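Local coordinates for ThiJ/pfpI family protein (Bacillus anthracis, PDB 3EFE), which is a DJ-1/PfpI family protein that may act as a chaperone, at the interface of chains A and B. Residues are numbered along the deposited sequence; one frame, centred on the assembly and turned at random. Chains: chain A/B, ThiJ/pfpI family protein.

The interface of chains A and B. Residues chain A 10, 21-22, 25-26, 29, 61; chain B 18, 56-57, 59.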
loop_
_atom_site.group_PDB
_atom_site.type_symbol
_atom_site.label_atom_id
_atom_site.label_comp_id
_atom_site.label_asym_id
_atom_site.label_seq_id
_atom_site.Cartn_x
_atom_site.Cartn_y
_atom_site.Cartn_z
ATOM N N LEU A 10 0.846 6.976 12.893
ATOM C CA LEU A 10 -0.072 6.093 12.200
ATOM C C LEU A 10 -0.739 5.211 13.239
ATOM O O LEU A 10 -0.067 4.468 13.935
ATOM C CB LEU A 10 0.682 5.246 11.116
ATOM C CG LEU A 10 -0.076 4.091 10.444
ATOM C CD1 LEU A 10 -1.158 4.604 9.500
ATOM C CD2 LEU A 10 0.905 3.180 9.733
ATOM N N TYR A 21 -2.567 3.656 3.236
ATOM C CA TYR A 21 -1.594 4.483 3.873
ATOM C C TYR A 21 -0.198 4.303 3.298
ATOM O O TYR A 21 0.750 4.975 3.707
ATOM C CB TYR A 21 -1.548 4.162 5.336
ATOM C CG TYR A 21 -1.432 2.673 5.731
ATOM C CD1 TYR A 21 -0.206 2.057 5.794
ATOM C CD2 TYR A 21 -2.564 1.897 6.074
ATOM C CE1 TYR A 21 -0.062 0.722 6.148
ATOM C CE2 TYR A 21 -2.418 0.538 6.466
ATOM C CZ TYR A 21 -1.148 -0.017 6.484
ATOM O OH TYR A 21 -0.877 -1.313 6.824
ATOM N N GLY A 22 -0.069 3.384 2.362
ATOM C CA GLY A 22 1.201 2.867 1.980
ATOM C C GLY A 22 2.048 3.853 1.240
ATOM O O GLY A 22 3.195 3.952 1.509
ATOM N N ILE A 25 2.958 6.783 4.095
ATOM C CA ILE A 25 3.960 6.480 5.142
ATOM C C ILE A 25 5.371 6.328 4.547
ATOM O O ILE A 25 6.317 6.704 5.198
ATOM C CB ILE A 25 3.508 5.345 6.117
ATOM C CG1 ILE A 25 3.388 3.965 5.487
ATOM C CG2 ILE A 25 2.133 5.726 6.791
ATOM C CD1 ILE A 25 3.512 2.859 6.440
ATOM N N ALA A 26 5.499 5.829 3.310
ATOM C CA ALA A 26 6.836 5.639 2.634
ATOM C C ALA A 26 7.471 6.934 2.255
ATOM O O ALA A 26 8.682 7.197 2.502
ATOM C CB ALA A 26 6.705 4.687 1.392
ATOM N N ASN A 29 8.371 8.682 5.689
ATOM C CA ASN A 29 9.323 8.101 6.579
ATOM C C ASN A 29 10.709 8.076 5.971
ATOM O O ASN A 29 11.721 8.105 6.692
ATOM C CB ASN A 29 8.884 6.760 6.979
ATOM C CG ASN A 29 9.670 6.214 8.112
ATOM O OD1 ASN A 29 10.138 6.957 8.951
ATOM N ND2 ASN A 29 9.895 4.934 8.112
ATOM N N ILE A 61 2.303 -6.405 12.844
ATOM C CA ILE A 61 2.991 -5.180 13.123
ATOM C C ILE A 61 3.049 -4.950 14.656
ATOM O O ILE A 61 2.116 -5.217 15.372
ATOM C CB ILE A 61 2.353 -3.950 12.378
ATOM C CG1 ILE A 61 2.435 -4.116 10.849
ATOM C CG2 ILE A 61 3.033 -2.632 12.839
ATOM C CD1 ILE A 61 1.513 -3.194 10.096
ATOM N N ASP B 18 6.151 -0.092 0.867
ATOM C CA ASP B 18 4.790 -0.367 1.340
ATOM C C ASP B 18 3.702 -0.246 0.300
ATOM O O ASP B 18 2.711 -1.006 0.329
ATOM C CB ASP B 18 4.397 0.598 2.480
ATOM C CG ASP B 18 5.386 0.542 3.674
ATOM O OD1 ASP B 18 5.012 0.137 4.784
ATOM O OD2 ASP B 18 6.536 0.902 3.473
ATOM N N MET B 56 10.088 0.586 4.442
ATOM C CA MET B 56 10.347 1.999 4.095
ATOM C C MET B 56 9.439 2.978 4.786
ATOM O O MET B 56 9.878 4.070 5.080
ATOM C CB MET B 56 10.280 2.229 2.557
ATOM C CG MET B 56 10.766 3.648 2.033
ATOM S SD MET B 56 10.493 3.760 0.284
ATOM C CE MET B 56 10.765 5.467 0.037
ATOM N N GLY B 57 8.171 2.615 5.017
ATOM C CA GLY B 57 7.246 3.431 5.718
ATOM C C GLY B 57 7.415 3.359 7.230
ATOM O O GLY B 57 6.800 4.110 7.961
ATOM N N LEU B 59 7.168 0.539 9.305
ATOM C CA LEU B 59 6.379 -0.430 10.035
ATOM C C LEU B 59 7.261 -1.579 10.482
ATOM O O LEU B 59 7.905 -2.157 9.672
ATOM C CB LEU B 59 5.264 -0.928 9.155
ATOM C CG LEU B 59 4.262 0.045 8.525
ATOM C CD1 LEU B 59 3.370 -0.862 7.627
ATOM C CD2 LEU B 59 3.463 0.848 9.605
#
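A:Ile25, A:Ala26 and A:Asn29, on one face of helix 22-30, lie against the loop B:Met56 to B:Gly57, where the CA atoms of A:Ala26 and B:Gly57 come to 3.8 Å. B:Leu59 follows in the same loop and pushes its isobutyl group in among A:Leu10, A:Tyr21, A:Ile25 and A:Ile61. Its methyls take different partners in A:Leu10 and A:Ile61. CD2 of B:Leu59 meets CD2 of A:Leu10 tip to tip at 3.5 Å, a tight fit, with the two side chains at about a right angle. CD1 lies beside CD1 of A:Ile61, 3.9 Å away, and near CE1 of A:Tyr21. A:Ile25 comes across the branch point: its CD1 lies 3.6 Å from CG of B:Leu59 and touches both methyls as well. CG1 of A:Ile25 sits between the backbone N and the carbonyl carbon (chi1 67°), and from there CD1 points at B:Leu59, with OD1 of B:Asp18 to one side. The A:Ile25 side chain crosses those of B:Leu59 and B:Asp18 at about a right angle. The same methyl is 3.5 Å from OD1 of B:Asp18, so one carboxylate oxygen borders an apolar group. The other oxygen, OD2, accepts a hydrogen bond of 2.8 Å from the backbone N of B:Gly57. The N-H arrives on the syn side, 34° out of the carboxylate plane. This bond within chain B ties the start of helix 18-30 to the loop that A:Ile25 touches. B:Asp18 also rests its CB near the backbone of A:Gly22. At the other end, B:Met56 is extended, and its SD and CE pass alongside A:Ala26. The amide nitrogen ND2 of A:Asn29 reaches the carbonyl side of B:Met56 and B:Gly57 and makes a weak hydrogen bond to O of B:Met56 at 3.2 Å. Contact here is mainly apolar. The patch recurs with the chains exchanged and helps hold the two-fold dimer of the deposited assembly together; whether that dimer is the biological one the structure alone does not show.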